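PDB 4JGI: cobalamin-binding protein from Desulfitobacterium hafniense, which binds methylcobalamin and probably serves as the corrinoid-carrying component of an O-demethylase system. Local coordinates for residues 14-17 with 18-22; 153-156 with 157-160. All coordinates share one frame; numbering follows the deposited sequence.

Contact 1 (14-17 with 18-22)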
loop_
_atom_site.group_PDB
_atom_site.type_symbol
_atom_site.label_atom_id
_atom_site.label_comp_id
_atom_site.label_asym_id
_atom_site.label_seq_id
_atom_site.Cartn_x
_atom_site.Cartn_y
_atom_site.Cartn_z
ATOM N N LEU A 14 -5.425 16.735 -2.859
ATOM C CA LEU A 14 -5.140 16.288 -4.243
ATOM C C LEU A 14 -4.898 17.509 -5.154
ATOM O O LEU A 14 -5.362 17.482 -6.341
ATOM C CB LEU A 14 -6.235 15.394 -4.784
ATOM C CG LEU A 14 -6.434 14.107 -3.992
ATOM C CD1 LEU A 14 -7.604 13.259 -4.507
ATOM C CD2 LEU A 14 -5.149 13.345 -3.953
ATOM N N ASP A 15 -4.175 18.517 -4.592
ATOM C CA ASP A 15 -3.993 19.871 -5.211
ATOM C C ASP A 15 -2.658 19.817 -5.961
ATOM O O ASP A 15 -1.588 20.116 -5.387
ATOM C CB ASP A 15 -4.048 21.015 -4.220
ATOM C CG ASP A 15 -3.871 22.408 -4.868
ATOM O OD1 ASP A 15 -3.505 22.547 -6.059
ATOM O OD2 ASP A 15 -4.046 23.393 -4.123
ATOM N N GLU A 16 -2.728 19.472 -7.257
ATOM C CA GLU A 16 -1.540 19.312 -8.020
ATOM C C GLU A 16 -0.739 20.592 -8.175
ATOM O O GLU A 16 0.502 20.536 -8.302
ATOM C CB GLU A 16 -1.849 18.683 -9.380
ATOM C CG GLU A 16 -2.041 17.237 -9.246
ATOM C CD GLU A 16 -1.928 16.598 -10.591
ATOM O OE1 GLU A 16 -2.969 16.629 -11.345
ATOM O OE2 GLU A 16 -0.765 16.151 -10.875
ATOM N N GLY A 17 -1.421 21.734 -8.173
ATOM C CA GLY A 17 -0.692 23.022 -8.244
ATOM C C GLY A 17 0.207 23.157 -7.037
ATOM O O GLY A 17 1.400 23.437 -7.160
ATOM N N ALA A 18 -0.380 23.013 -5.862
ATOM C CA ALA A 18 0.389 23.271 -4.665
ATOM C C ALA A 18 1.455 22.208 -4.470
ATOM O O ALA A 18 2.578 22.487 -4.041
ATOM C CB ALA A 18 -0.535 23.334 -3.474
ATOM N N ILE A 19 1.128 20.958 -4.786
ATOM C CA ILE A 19 2.121 19.923 -4.635
ATOM C C ILE A 19 3.322 20.228 -5.502
ATOM O O ILE A 19 4.487 20.137 -5.079
ATOM C CB ILE A 19 1.526 18.584 -5.072
ATOM C CG1 ILE A 19 0.469 18.105 -4.080
ATOM C CG2 ILE A 19 2.599 17.517 -5.263
ATOM C CD1 ILE A 19 -0.426 16.965 -4.534
ATOM N N ASN A 20 3.103 20.560 -6.740
ATOM C CA ASN A 20 4.233 20.805 -7.653
ATOM C C ASN A 20 4.944 22.087 -7.355
ATOM O O ASN A 20 6.153 22.098 -7.581
ATOM C CB ASN A 20 3.843 20.681 -9.115
ATOM C CG ASN A 20 3.660 19.235 -9.496
ATOM O OD1 ASN A 20 4.649 18.561 -9.743
ATOM N ND2 ASN A 20 2.410 18.739 -9.487
ATOM N N GLU A 21 4.277 23.067 -6.777
ATOM C CA GLU A 21 4.968 24.317 -6.335
ATOM C C GLU A 21 6.030 24.002 -5.278
ATOM O O GLU A 21 7.184 24.433 -5.406
ATOM C CB GLU A 21 3.964 25.308 -5.776
ATOM C CG GLU A 21 4.358 26.745 -5.850
ATOM C CD GLU A 21 3.199 27.667 -5.522
ATOM O OE1 GLU A 21 2.004 27.267 -5.701
ATOM O OE2 GLU A 21 3.488 28.797 -5.081
ATOM N N VAL A 22 5.687 23.135 -4.324
ATOM C CA VAL A 22 6.626 22.815 -3.285
ATOM C C VAL A 22 7.685 21.855 -3.746
ATOM O O VAL A 22 8.868 21.971 -3.374
ATOM C CB VAL A 22 5.947 22.395 -1.941
ATOM C CG1 VAL A 22 5.186 21.064 -1.969
ATOM C CG2 VAL A 22 6.948 22.334 -0.809
#

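Contact 2 (153-156 with 157-160)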
loop_
_atom_site.group_PDB
_atom_site.type_symbol
_atom_site.label_atom_id
_atom_site.label_comp_id
_atom_site.label_asym_id
_atom_site.label_seq_id
_atom_site.Cartn_x
_atom_site.Cartn_y
_atom_site.Cartn_z
ATOM N N ALA A 153 -12.488 -17.325 -2.034
ATOM C CA ALA A 153 -11.237 -16.562 -1.937
ATOM C C ALA A 153 -10.879 -16.339 -0.492
ATOM O O ALA A 153 -9.690 -16.350 -0.138
ATOM C CB ALA A 153 -11.408 -15.165 -2.686
ATOM N N LEU A 154 -11.826 -16.013 0.329
ATOM C CA LEU A 154 -11.544 -15.773 1.735
ATOM C C LEU A 154 -10.977 -17.084 2.346
ATOM O O LEU A 154 -10.022 -17.053 3.182
ATOM C CB LEU A 154 -12.738 -15.240 2.476
ATOM C CG LEU A 154 -13.403 -14.006 1.865
ATOM C CD1 LEU A 154 -14.592 -13.652 2.728
ATOM C CD2 LEU A 154 -12.349 -12.899 1.750
ATOM N N ASP A 155 -11.573 -18.223 1.969
ATOM C CA ASP A 155 -10.977 -19.511 2.294
ATOM C C ASP A 155 -9.518 -19.677 1.800
ATOM O O ASP A 155 -8.634 -20.176 2.555
ATOM C CB ASP A 155 -11.852 -20.660 1.763
ATOM C CG ASP A 155 -13.140 -20.775 2.497
ATOM O OD1 ASP A 155 -13.224 -20.194 3.603
ATOM O OD2 ASP A 155 -14.085 -21.355 1.924
ATOM N N SER A 156 -9.219 -19.287 0.562
ATOM C CA SER A 156 -7.875 -19.382 0.052
ATOM C C SER A 156 -6.916 -18.476 0.856
ATOM O O SER A 156 -5.744 -18.782 0.971
ATOM C CB SER A 156 -7.764 -18.977 -1.427
ATOM O OG SER A 156 -8.528 -19.782 -2.257
ATOM N N MET A 157 -7.391 -17.339 1.337
ATOM C CA MET A 157 -6.573 -16.498 2.232
ATOM C C MET A 157 -6.142 -17.297 3.472
ATOM O O MET A 157 -4.964 -17.258 3.864
ATOM C CB MET A 157 -7.228 -15.216 2.674
ATOM C CG MET A 157 -7.542 -14.203 1.621
ATOM S SD MET A 157 -8.417 -12.800 2.331
ATOM C CE MET A 157 -8.616 -11.691 0.933
ATOM N N ARG A 158 -7.106 -17.971 4.087
ATOM C CA ARG A 158 -6.815 -18.793 5.268
ATOM C C ARG A 158 -5.867 -19.912 4.908
ATOM O O ARG A 158 -4.892 -20.147 5.664
ATOM C CB ARG A 158 -8.115 -19.352 5.812
ATOM C CG ARG A 158 -7.875 -20.213 7.061
ATOM C CD ARG A 158 -9.143 -20.729 7.724
ATOM N NE ARG A 158 -10.096 -21.196 6.755
ATOM C CZ ARG A 158 -9.973 -22.271 5.986
ATOM N NH1 ARG A 158 -8.928 -23.107 6.104
ATOM N NH2 ARG A 158 -10.938 -22.525 5.099
ATOM N N GLU A 159 -6.093 -20.568 3.788
ATOM C CA GLU A 159 -5.163 -21.567 3.349
ATOM C C GLU A 159 -3.734 -21.103 3.088
ATOM O O GLU A 159 -2.729 -21.800 3.366
ATOM C CB GLU A 159 -5.687 -22.242 2.094
ATOM C CG GLU A 159 -6.992 -22.985 2.360
ATOM C CD GLU A 159 -7.727 -23.366 1.079
ATOM O OE1 GLU A 159 -7.283 -22.945 -0.035
ATOM O OE2 GLU A 159 -8.740 -24.110 1.185
ATOM N N THR A 160 -3.606 -19.875 2.554
ATOM C CA THR A 160 -2.286 -19.278 2.316
ATOM C C THR A 160 -1.547 -19.030 3.662
ATOM O O THR A 160 -0.362 -19.386 3.807
ATOM C CB THR A 160 -2.420 -17.948 1.589
ATOM O OG1 THR A 160 -3.084 -18.164 0.346
ATOM C CG2 THR A 160 -1.090 -17.318 1.318
#

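Contact 1 (14-17 with 18-22)
Asp-15 caps the helix that starts at Glu-16: its OD1 accepts from Ala-18 N at 3.2 Å, a nearly straight bond (N-H...O 164°) that meets the oxygen from above the carboxylate plane. With CG anti to the backbone N (chi1 -180°), the carboxylate swings forward over the first turn, and OD2 comes to rest 3.6 Å from the methyl CB of Ala-18. Replacing the aspartate with alanine would probably leave Ala-18 N without its side-chain acceptor and the helix start less firmly fixed.

Main-chain bonds take over at once, Asp-15 O accepting from Ile-19 N (2.9 Å) and Gly-17 O from Glu-21 N. Just before the cap, Leu-14 closes the preceding helix, 4-12, in a Schellman motif, so that in this N-terminal helical B12-binding region one helix ends and the next begins within a few residues.

A second side-chain bond is made within the same first turn. Glu-16 O is gripped twice by Asn-20, by its backbone N at 3.0 Å and by ND2 at 2.9 Å, the two donors arriving from opposite faces of the carbonyl plane.

Ile-19 lays its CG1 3.2 Å from Asp-15 O and packs on Phe-42 and Ile-69.

Contact 2 (153-156 with 157-160)
Thr-160 folds its hydroxyl back onto the preceding turn, where OG1 donates to Ser-156 O at 2.8 Å. The backbone N of Thr-160 binds the same oxygen at 2.9 Å from the other face of the carbonyl plane. With OG1 beside its own backbone N (chi1 -59°), the hydroxyl can lie back along the helix in this way. Ser-156 OG points elsewhere, to Glu-98 O and Leu-152 O. Regular main-chain bonds accompany these, among them Glu-159 N to Asp-155 O.

The charged pair is Asp-155 and Arg-158, whose side chains run alongside each other. OD1 of Asp-155 and NH2 of Arg-158 form a salt bridge at 3.6 Å, with carboxylate and guanidinium planes turned 53° apart. The arginine chain bends at chi3 (43°), which brings the guanidinium back over the turn, and Asp-155 O lies above one of its faces, offset toward the rim.

Apolar contact falls to Leu-154 and Met-157, side by side, with CD2 of Leu-154 4.0 Å from SD of Met-157. The extended methionine also packs on Leu-146 of strand 143-147, within the beta-alpha-beta unit 143-147, 151-166, 174-178 of the Rossmann-like cobalamin domain.

Helix 151-166 is thus amphipathic here: the partly exposed ion pair is long and probably contributes modestly, whereas the buried Thr-160 hydroxyl spends its proton on a carbonyl of its own helix.

Contacts 1 and 2 are both local to a single helix, but they belong to different parts of the protein: 14-22 to the N-terminal helical B12-binding region, 153-160 to the Rossmann-like one. Their centres are 41 Å apart, on opposite sides of the centre of the chain, and their nearest atoms are about 26 Å apart, so neither touches the other. Their relation to the cofactor differs too. Contact 1 is a surface feature away from the annotated sites, whereas contact 2 lies near the corrinoid pocket: the side chain of Ala-153 is about 7 Å from methylcobalamin, and that of Met-157 about 5 Å from the side chain of the cobalamin-binding Ser-147.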